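Local coordinates for protein beta-ketothiolase BktB (Ralstonia eutropha, PDB 4NZS) that catalyses the condensation of acetyl-CoA with propionyl-CoA to beta-ketovaleryl-CoA, or of two acetyl-CoA to acetoacetyl-CoA, for copolymer (PHBV) production, at residues 18-23 against 255-260; 61-66 against 121-126; 280-285 against 394-399; 11-16 against 274-279. All coordinates share one frame; numbering follows the deposited sequence.

Contact 1 (18-23 against 255-260); sequences TAIGTF and GLNDAA
Gly21 and Asp258 form an antiparallel hydrogen-bonded pair where the end of strand 10-22 lies beside the start of strand 257-267. Gly21 N donates to Asp258 O at 3.0 Å, and Asp258 N returns a bond to Gly21 O at 3.1 Å. Thr22 and Asn257 follow as a non-hydrogen-bonded pair. Near Ala260 the Thr18 side chain joins a weak backbone bond from Thr18 N to Ala260 O. Thr18 OG1 lies between its own N and carbonyl carbon (chi1 68°), with CB directed at the other strand. It accepts a bond from Ala260 N at 3.1 Å that is nearly straight (170°). Thr18 CG2 rests beside Ala260 CB. Ile20 lays CG2 on Asn257 CB at 3.6 Å, and its CG1 faces Ala259 CB. Phe23 CB meets Leu256 CB at 4.2 Å, and Leu256 CD1 lies over one face of the Phe23 ring. That ring also meets Trp137 of a second subunit. The Asp258 carboxylate has its main partner elsewhere, in Ser126 OG. The Asn257 side chain is about 5 Å from that of His355, a predicted proton acceptor, consistent with a place beside the active site of the thiolase fold. Thr18 OG1 also donates to Ala19 O at 2.8 Å. One buried hydroxyl thus accepts across the contact and donates within its own segment.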
# COMPACT_ATOMS: atom_id res chain seq x y z
N THR A 18 -4.51 -29.39 -12.74
CA THR A 18 -3.95 -28.47 -13.72
C THR A 18 -2.54 -28.92 -13.97
O THR A 18 -2.00 -29.71 -13.20
CB THR A 18 -3.89 -26.99 -13.24
OG1 THR A 18 -2.94 -26.84 -12.18
CG2 THR A 18 -5.31 -26.55 -12.76
N ALA A 19 -2.00 -28.46 -15.08
CA ALA A 19 -0.56 -28.42 -15.32
C ALA A 19 0.04 -27.37 -14.40
O ALA A 19 -0.70 -26.52 -13.91
CB ALA A 19 -0.30 -28.02 -16.77
N ILE A 20 1.36 -27.34 -14.27
CA ILE A 20 2.01 -26.46 -13.31
C ILE A 20 2.59 -25.26 -13.99
O ILE A 20 3.33 -25.42 -14.98
CB ILE A 20 3.13 -27.18 -12.57
CG1 ILE A 20 2.55 -28.40 -11.85
CG2 ILE A 20 3.80 -26.23 -11.58
CD1 ILE A 20 3.55 -29.49 -11.47
N GLY A 21 2.29 -24.07 -13.45
CA GLY A 21 2.84 -22.82 -13.93
C GLY A 21 4.15 -22.39 -13.25
O GLY A 21 4.41 -22.74 -12.08
N THR A 22 4.97 -21.60 -13.98
CA THR A 22 6.13 -20.96 -13.36
C THR A 22 5.68 -19.68 -12.65
O THR A 22 4.63 -19.08 -12.97
CB THR A 22 7.29 -20.63 -14.35
OG1 THR A 22 6.91 -19.61 -15.28
CG2 THR A 22 7.71 -21.82 -15.14
N PHE A 23 6.48 -19.28 -11.68
CA PHE A 23 6.27 -18.02 -11.02
C PHE A 23 6.09 -16.94 -12.05
O PHE A 23 7.00 -16.65 -12.83
CB PHE A 23 7.48 -17.64 -10.17
CG PHE A 23 7.21 -16.56 -9.18
CD1 PHE A 23 6.11 -16.65 -8.29
CD2 PHE A 23 8.04 -15.46 -9.10
CE1 PHE A 23 5.89 -15.67 -7.35
CE2 PHE A 23 7.81 -14.50 -8.19
CZ PHE A 23 6.74 -14.61 -7.29
N GLY A 255 11.12 -25.15 -7.57
CA GLY A 255 10.59 -23.95 -8.18
C GLY A 255 9.51 -23.31 -7.33
O GLY A 255 9.08 -23.87 -6.34
N LEU A 256 9.12 -22.10 -7.72
CA LEU A 256 7.96 -21.43 -7.16
C LEU A 256 6.88 -21.47 -8.23
O LEU A 256 7.10 -21.06 -9.35
CB LEU A 256 8.30 -20.00 -6.83
CG LEU A 256 9.63 -19.79 -6.14
CD1 LEU A 256 10.11 -18.37 -6.34
CD2 LEU A 256 9.52 -20.13 -4.67
N ASN A 257 5.71 -21.99 -7.90
CA ASN A 257 4.83 -22.41 -8.95
C ASN A 257 3.37 -22.33 -8.62
O ASN A 257 3.01 -22.30 -7.46
CB ASN A 257 5.22 -23.83 -9.33
CG ASN A 257 6.56 -23.88 -10.04
OD1 ASN A 257 6.64 -23.70 -11.28
ND2 ASN A 257 7.63 -24.14 -9.28
N ASP A 258 2.54 -22.35 -9.66
CA ASP A 258 1.10 -22.20 -9.52
C ASP A 258 0.36 -23.53 -9.87
O ASP A 258 0.68 -24.12 -10.91
CB ASP A 258 0.63 -21.09 -10.46
CG ASP A 258 1.33 -19.73 -10.23
OD1 ASP A 258 1.44 -19.24 -9.09
OD2 ASP A 258 1.68 -19.07 -11.24
N ALA A 259 -0.60 -24.03 -9.05
CA ALA A 259 -1.42 -25.19 -9.48
C ALA A 259 -2.56 -25.62 -8.60
O ALA A 259 -2.73 -25.15 -7.48
CB ALA A 259 -0.55 -26.38 -9.72
N ALA A 260 -3.37 -26.52 -9.15
CA ALA A 260 -4.37 -27.24 -8.35
C ALA A 260 -4.40 -28.75 -8.60
O ALA A 260 -3.75 -29.28 -9.52
CB ALA A 260 -5.76 -26.64 -8.59

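Contact 2 (61-66 against 121-126); sequences NVIQTE and GAESMS
Glu123 extends its carboxylate from strand 116-124 to the backbone of Val62 and Ile63 in the loop after strand 57-60. The polar contacts centre on this group. Ile63 N donates to Glu123 OE1 at 3.2 Å, fairly straight (162°) and on the syn lone pair of that oxygen. Val62 N lies 3.2 Å from Glu123 OE2 in a more bent bond, although the position of OE2 is less sure. Val62 N also bonds weakly to Glu123 OE1 at 3.4 Å. The Glu123 chain bends at chi2 (82°), which brings its end to the two amides. Two successive N-H groups of a loop without regular structure are therefore tied to one side chain. Carbon-oxygen van der Waals contacts add to these bonds. Ile63 CB lies 3.5 Å from Glu123 OE1, and Asn61 CB sits 3.5 Å from Ala122 O. The Asn61 amide plane is turned only 23° from that of the Glu123 carboxylate. The apolar contact is further along, where Ile63 CD1 approaches Met125 CE at 4.4 Å. The Val62 side chain is about 7 Å from that of Cys95, assigned by similarity as the acyl-thioester nucleophile. Ile357 of helix 357-375 packs on Val62, Ile63, Glu123 and Met125. Met70 of a second subunit touches Val62 and Ile63, while strand 88-92 borders the loop at Asn61 and Val62.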
# COMPACT_ATOMS: atom_id res chain seq x y z
N ASN A 61 -3.99 -25.33 1.06
CA ASN A 61 -3.49 -24.09 0.53
C ASN A 61 -2.68 -23.46 1.60
O ASN A 61 -3.00 -23.67 2.79
CB ASN A 61 -4.67 -23.19 0.21
CG ASN A 61 -4.24 -21.79 -0.08
OD1 ASN A 61 -3.71 -21.51 -1.14
ND2 ASN A 61 -4.39 -20.93 0.88
N VAL A 62 -1.71 -22.64 1.24
CA VAL A 62 -0.99 -21.94 2.32
C VAL A 62 -1.08 -20.43 2.38
O VAL A 62 -1.23 -19.82 3.46
CB VAL A 62 0.50 -22.29 2.34
CG1 VAL A 62 1.12 -21.76 3.61
CG2 VAL A 62 0.67 -23.79 2.27
N ILE A 63 -0.92 -19.85 1.22
CA ILE A 63 -0.80 -18.45 1.09
C ILE A 63 -2.14 -17.93 0.58
O ILE A 63 -2.60 -18.34 -0.48
CB ILE A 63 0.24 -18.13 0.01
CG1 ILE A 63 1.64 -18.62 0.38
CG2 ILE A 63 0.28 -16.63 -0.19
CD1 ILE A 63 2.66 -18.48 -0.77
N GLN A 64 -2.71 -16.98 1.30
CA GLN A 64 -3.92 -16.30 0.92
C GLN A 64 -3.56 -15.17 -0.07
O GLN A 64 -2.75 -14.29 0.19
CB GLN A 64 -4.61 -15.81 2.15
CG GLN A 64 -4.78 -16.94 3.11
CD GLN A 64 -5.63 -16.61 4.30
OE1 GLN A 64 -5.99 -17.52 5.06
NE2 GLN A 64 -5.95 -15.33 4.50
N THR A 65 -4.11 -15.34 -1.26
CA THR A 65 -4.10 -14.41 -2.32
C THR A 65 -5.15 -13.35 -2.12
O THR A 65 -4.99 -12.24 -2.60
CB THR A 65 -4.43 -15.14 -3.61
OG1 THR A 65 -3.38 -16.08 -3.86
CG2 THR A 65 -4.46 -14.20 -4.76
N GLU A 66 -6.22 -13.67 -1.41
CA GLU A 66 -7.33 -12.76 -1.36
C GLU A 66 -8.31 -13.34 -0.41
O GLU A 66 -8.07 -14.40 0.09
CB GLU A 66 -7.93 -12.60 -2.75
CG GLU A 66 -8.30 -13.91 -3.42
CD GLU A 66 -9.39 -13.73 -4.47
OE1 GLU A 66 -10.17 -12.77 -4.40
OE2 GLU A 66 -9.46 -14.51 -5.39
N GLY A 121 -6.06 -29.50 -3.66
CA GLY A 121 -5.32 -28.34 -3.21
C GLY A 121 -5.13 -27.28 -4.27
O GLY A 121 -5.20 -27.59 -5.44
N ALA A 122 -4.87 -26.04 -3.88
CA ALA A 122 -4.53 -25.03 -4.88
C ALA A 122 -3.56 -24.01 -4.31
O ALA A 122 -3.68 -23.61 -3.14
CB ALA A 122 -5.78 -24.35 -5.42
N GLU A 123 -2.62 -23.57 -5.16
CA GLU A 123 -1.57 -22.66 -4.71
C GLU A 123 -1.12 -21.82 -5.87
O GLU A 123 -0.76 -22.37 -6.89
CB GLU A 123 -0.35 -23.42 -4.20
CG GLU A 123 0.61 -22.57 -3.40
CD GLU A 123 0.13 -22.42 -1.96
OE1 GLU A 123 -0.22 -21.28 -1.53
OE2 GLU A 123 0.08 -23.48 -1.25
N SER A 124 -1.15 -20.49 -5.71
CA SER A 124 -0.77 -19.55 -6.76
C SER A 124 0.25 -18.63 -6.23
O SER A 124 -0.05 -17.53 -5.85
CB SER A 124 -1.91 -18.66 -7.22
OG SER A 124 -1.54 -18.06 -8.47
N MET A 125 1.48 -19.09 -6.20
CA MET A 125 2.56 -18.26 -5.73
C MET A 125 2.69 -17.00 -6.59
O MET A 125 3.02 -15.96 -6.10
CB MET A 125 3.87 -19.09 -5.69
CG MET A 125 3.73 -20.31 -4.80
SD MET A 125 5.19 -21.28 -4.56
CE MET A 125 5.74 -20.73 -2.97
N SER A 126 2.32 -17.00 -7.85
CA SER A 126 2.50 -15.74 -8.57
C SER A 126 1.63 -14.68 -7.98
O SER A 126 1.98 -13.50 -8.02
CB SER A 126 2.16 -15.87 -10.06
OG SER A 126 2.79 -16.98 -10.69

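Contact 3 (280-285 against 394-399); sequences ARLVSY and AIFERI
Arg281 and Glu397 face each other across an antiparallel strand pair, 280-285 with 394-398, interrupted by a classic beta bulge. The pair belongs to the C-terminal half of the thiolase fold, away from the annotated sites. Arg281 CB leaves the sheet on the same face as Glu397 CB. Arg281 CG stands between its own N and carbonyl carbon (chi1 77°) and meets Glu397 CB at 3.6 Å. Arg281 CD comes to 3.2 Å from Glu397 OE1. The chain then bends at chi3. Arg281 NH1 forms a salt bridge with Glu397 OE1 at 3.0 Å, and Arg281 NE forms another with Glu9 OE2. The two side chains run side by side in the same direction. Their flat ends are far from coplanar, 71° apart, and OE1 is met on its syn side, somewhat out of the carboxylate plane. The guanidinium is thus shared by two acids. In the bulge, Val283 and Ser284 both lie opposite Ile395. Val283 N gives Ile395 O a 2.8 Å bond, and Ser284 N adds a weak one. Ile395 N answers to Ser284 O at 2.9 Å. Leu282 and Phe396 form a non-hydrogen-bonded pair whose side chains diverge, yet Leu282 CG reaches Phe396 CE2 at 4.1 Å. Helix 299-310 covers Val283, Ser284 and Ile395 through Ala310. Arg281 N bonds to Glu397 O at 3.1 Å, and Glu397 N to Arg281 O. Arg281 O also lies at the edge of the Phe396 ring and takes an added CA-H...O contact from Phe396 CA at 3.2 Å.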
# COMPACT_ATOMS: atom_id res chain seq x y z
N ALA A 280 -7.24 -46.89 -6.72
CA ALA A 280 -6.62 -47.47 -5.56
C ALA A 280 -7.41 -47.28 -4.30
O ALA A 280 -8.40 -46.55 -4.26
CB ALA A 280 -5.19 -46.95 -5.36
N ARG A 281 -6.99 -48.01 -3.29
CA ARG A 281 -7.56 -47.94 -1.97
C ARG A 281 -6.50 -47.24 -1.16
O ARG A 281 -5.31 -47.24 -1.53
CB ARG A 281 -7.80 -49.35 -1.37
CG ARG A 281 -6.55 -50.08 -0.84
CD ARG A 281 -6.74 -51.55 -0.42
NE ARG A 281 -7.37 -51.73 0.90
CZ ARG A 281 -7.30 -52.84 1.65
NH1 ARG A 281 -6.60 -53.90 1.23
NH2 ARG A 281 -7.93 -52.90 2.82
N LEU A 282 -6.92 -46.66 -0.05
CA LEU A 282 -5.97 -46.14 0.89
C LEU A 282 -5.46 -47.31 1.68
O LEU A 282 -6.26 -48.09 2.18
CB LEU A 282 -6.65 -45.16 1.82
CG LEU A 282 -5.94 -43.83 1.95
CD1 LEU A 282 -6.84 -42.95 2.78
CD2 LEU A 282 -4.55 -43.96 2.58
N VAL A 283 -4.14 -47.45 1.81
CA VAL A 283 -3.59 -48.45 2.71
C VAL A 283 -3.52 -47.87 4.11
O VAL A 283 -4.26 -48.29 4.98
CB VAL A 283 -2.19 -48.89 2.31
CG1 VAL A 283 -1.70 -49.96 3.28
CG2 VAL A 283 -2.18 -49.38 0.88
N SER A 284 -2.63 -46.91 4.30
CA SER A 284 -2.38 -46.27 5.59
C SER A 284 -1.70 -44.90 5.33
O SER A 284 -1.40 -44.55 4.17
CB SER A 284 -1.50 -47.18 6.46
OG SER A 284 -0.17 -47.28 5.92
N TYR A 285 -1.48 -44.13 6.40
CA TYR A 285 -0.83 -42.82 6.39
C TYR A 285 -0.21 -42.54 7.74
O TYR A 285 -0.76 -42.96 8.78
CB TYR A 285 -1.83 -41.69 6.11
CG TYR A 285 -2.84 -41.51 7.22
CD1 TYR A 285 -2.53 -40.82 8.40
CD2 TYR A 285 -4.12 -42.03 7.09
CE1 TYR A 285 -3.46 -40.69 9.42
CE2 TYR A 285 -5.08 -41.88 8.09
CZ TYR A 285 -4.76 -41.23 9.25
OH TYR A 285 -5.74 -41.11 10.23
N ALA A 394 1.41 -41.20 2.80
CA ALA A 394 0.38 -42.19 2.66
C ALA A 394 0.85 -43.24 1.69
O ALA A 394 1.82 -43.03 0.93
CB ALA A 394 -0.88 -41.53 2.14
N ILE A 395 0.20 -44.40 1.74
CA ILE A 395 0.41 -45.42 0.71
C ILE A 395 -0.91 -45.98 0.22
O ILE A 395 -1.86 -46.11 1.00
CB ILE A 395 1.37 -46.55 1.15
CG1 ILE A 395 0.98 -47.12 2.50
CG2 ILE A 395 2.80 -46.04 1.28
CD1 ILE A 395 1.10 -48.62 2.52
N PHE A 396 -0.95 -46.27 -1.08
CA PHE A 396 -2.13 -46.81 -1.74
C PHE A 396 -1.77 -48.07 -2.49
O PHE A 396 -0.59 -48.38 -2.72
CB PHE A 396 -2.66 -45.86 -2.79
CG PHE A 396 -2.73 -44.44 -2.33
CD1 PHE A 396 -1.59 -43.64 -2.37
CD2 PHE A 396 -3.91 -43.91 -1.85
CE1 PHE A 396 -1.64 -42.33 -1.95
CE2 PHE A 396 -3.97 -42.60 -1.43
CZ PHE A 396 -2.83 -41.81 -1.48
N GLU A 397 -2.83 -48.75 -2.92
CA GLU A 397 -2.74 -50.12 -3.37
C GLU A 397 -3.57 -50.14 -4.64
O GLU A 397 -4.75 -49.81 -4.57
CB GLU A 397 -3.37 -51.00 -2.28
CG GLU A 397 -2.83 -52.42 -2.11
CD GLU A 397 -3.91 -53.37 -1.60
OE1 GLU A 397 -4.12 -53.43 -0.36
OE2 GLU A 397 -4.55 -54.03 -2.44
N ARG A 398 -2.96 -50.46 -5.79
CA ARG A 398 -3.68 -50.63 -7.06
C ARG A 398 -4.92 -51.45 -6.78
O ARG A 398 -4.81 -52.55 -6.22
CB ARG A 398 -2.84 -51.34 -8.12
CG ARG A 398 -3.50 -51.45 -9.50
CD ARG A 398 -2.63 -52.22 -10.49
NE ARG A 398 -3.35 -53.29 -11.21
CZ ARG A 398 -3.01 -54.58 -11.26
NH1 ARG A 398 -1.92 -55.04 -10.65
NH2 ARG A 398 -3.78 -55.44 -11.94
N ILE A 399 -6.07 -50.87 -7.13
CA ILE A 399 -7.41 -51.50 -7.04
C ILE A 399 -7.51 -52.75 -6.13
O ILE A 399 -6.87 -52.85 -5.08
CB ILE A 399 -7.94 -51.88 -8.45
CG1 ILE A 399 -7.71 -50.76 -9.48
CG2 ILE A 399 -9.43 -52.24 -8.37
CD1 ILE A 399 -7.77 -51.21 -10.94

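Contact 4 (11-16 against 274-279); sequences VVVSGV and RGLKPL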
# COMPACT_ATOMS: atom_id res chain seq x y z
N VAL A 11 -11.51 -45.50 -1.16
CA VAL A 11 -10.87 -45.69 -2.47
C VAL A 11 -10.91 -44.44 -3.30
O VAL A 11 -11.75 -43.56 -3.05
CB VAL A 11 -11.62 -46.75 -3.30
CG1 VAL A 11 -11.55 -48.09 -2.61
CG2 VAL A 11 -13.08 -46.35 -3.54
N VAL A 12 -10.07 -44.38 -4.33
CA VAL A 12 -10.01 -43.23 -5.21
C VAL A 12 -10.53 -43.47 -6.61
O VAL A 12 -9.84 -44.05 -7.47
CB VAL A 12 -8.58 -42.72 -5.39
CG1 VAL A 12 -8.64 -41.34 -6.01
CG2 VAL A 12 -7.88 -42.74 -4.04
N VAL A 13 -11.70 -42.92 -6.87
CA VAL A 13 -12.33 -43.12 -8.15
C VAL A 13 -11.62 -42.31 -9.23
O VAL A 13 -11.16 -42.86 -10.20
CB VAL A 13 -13.80 -42.76 -8.10
CG1 VAL A 13 -14.45 -43.21 -9.41
CG2 VAL A 13 -14.50 -43.42 -6.89
N SER A 14 -11.53 -41.00 -9.07
CA SER A 14 -10.82 -40.15 -10.02
C SER A 14 -9.75 -39.33 -9.34
O SER A 14 -9.78 -39.15 -8.09
CB SER A 14 -11.79 -39.20 -10.68
OG SER A 14 -12.17 -38.20 -9.76
N GLY A 15 -8.83 -38.81 -10.15
CA GLY A 15 -7.70 -38.03 -9.65
C GLY A 15 -7.18 -37.15 -10.77
O GLY A 15 -6.82 -37.66 -11.82
N VAL A 16 -7.08 -35.84 -10.56
CA VAL A 16 -6.82 -34.92 -11.67
C VAL A 16 -6.10 -33.62 -11.22
O VAL A 16 -6.12 -33.27 -10.02
CB VAL A 16 -8.19 -34.64 -12.38
CG1 VAL A 16 -8.54 -33.14 -12.47
CG2 VAL A 16 -8.25 -35.28 -13.76
N ARG A 274 -21.79 -48.16 -7.16
CA ARG A 274 -21.69 -47.39 -8.37
C ARG A 274 -21.09 -48.27 -9.48
O ARG A 274 -21.31 -48.04 -10.66
CB ARG A 274 -20.82 -46.17 -8.12
CG ARG A 274 -21.34 -44.88 -8.75
CD ARG A 274 -20.95 -43.67 -7.90
NE ARG A 274 -21.68 -43.61 -6.62
CZ ARG A 274 -22.59 -42.70 -6.28
NH1 ARG A 274 -22.91 -41.70 -7.09
NH2 ARG A 274 -23.16 -42.78 -5.08
N GLY A 275 -20.31 -49.26 -9.07
CA GLY A 275 -19.55 -50.09 -9.99
C GLY A 275 -18.47 -49.32 -10.76
O GLY A 275 -18.10 -49.67 -11.88
N LEU A 276 -17.98 -48.26 -10.15
CA LEU A 276 -16.88 -47.51 -10.71
C LEU A 276 -15.60 -48.25 -10.41
O LEU A 276 -15.42 -48.83 -9.35
CB LEU A 276 -16.83 -46.10 -10.10
CG LEU A 276 -18.08 -45.24 -10.33
CD1 LEU A 276 -18.05 -44.00 -9.47
CD2 LEU A 276 -18.27 -44.88 -11.80
N LYS A 277 -14.68 -48.21 -11.36
CA LYS A 277 -13.41 -48.84 -11.16
C LYS A 277 -12.48 -47.83 -10.52
O LYS A 277 -11.94 -46.96 -11.21
CB LYS A 277 -12.83 -49.38 -12.46
CG LYS A 277 -13.48 -48.87 -13.75
CD LYS A 277 -13.09 -49.76 -14.93
CE LYS A 277 -13.77 -51.13 -14.83
NZ LYS A 277 -13.61 -51.95 -16.06
N PRO A 278 -12.26 -47.95 -9.19
CA PRO A 278 -11.24 -47.11 -8.55
C PRO A 278 -9.86 -47.23 -9.21
O PRO A 278 -9.70 -47.96 -10.18
CB PRO A 278 -11.17 -47.70 -7.13
CG PRO A 278 -11.56 -49.11 -7.31
CD PRO A 278 -12.70 -49.02 -8.28
N LEU A 279 -8.90 -46.46 -8.72
CA LEU A 279 -7.50 -46.66 -9.11
C LEU A 279 -6.70 -47.07 -7.91
O LEU A 279 -5.57 -47.51 -8.06
CB LEU A 279 -6.85 -45.41 -9.69
CG LEU A 279 -7.68 -44.16 -9.91
CD1 LEU A 279 -6.77 -43.04 -10.41
CD2 LEU A 279 -8.84 -44.44 -10.86
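Val12 O accepts a bond from Leu279 N at 2.9 Å, with an N-H...O angle of 157°, and this is the one hydrogen bond between 11-16 and 274-279. The donor is tilted from the carbonyl plane. Pro278 CA lies 3.5 Å from the same oxygen. The remaining contacts are apolar. Val13 CG1 is anti to its backbone N (chi1 -171°), and touches Leu276 CD1 at 3.7 Å and Leu276 CB at 3.8 Å. The two side chains cross at about a right angle. Val11 CB meets Pro278 CB at 4.0 Å. The chain turns a corner at Val13, where Val13 and Ser14 both face Val264 in a classic beta bulge. Gly275, at positive phi (65°), is the C-prime residue of a Schellman motif that ends helix 268-274, with Leu276 N bonded to Ala271 O. Helix 268-274 joins strand 257-267 to strand 280-289. These two strands are parallel to each other and flank strand 10-22 in the sheet, so the connection is a beta-alpha-beta crossover that passes strand 10-22. Ala271 of the crossover helix packs on Val11, Met266 of strand 257-267 on Val13, and Leu369 of helix 357-375 on Val12.

Overall arrangement
All four contacts reach one mixed sheet, in which strand 10-22 lies between strands 257-267 and 280-289. Contacts 1 and 2 adjoin, their centres 11 Å apart, and meet through the neighbouring strands 257-267 and 116-124. Ala259 N lies 2.7 Å from Glu123 O between them. Both lie near the predicted and by-similarity active-site residues: Met125 is about 6 Å from His355, and Leu256 about 10 Å from Cys95, between side chains. Contacts 3 and 4 lie together, centres 12 Å apart, with Ala280 O 2.7 Å from Val12 N. They are away from the annotated sites. Contact 1 and contact 4 both use strand 10-22, yet their centres are 25 Å apart.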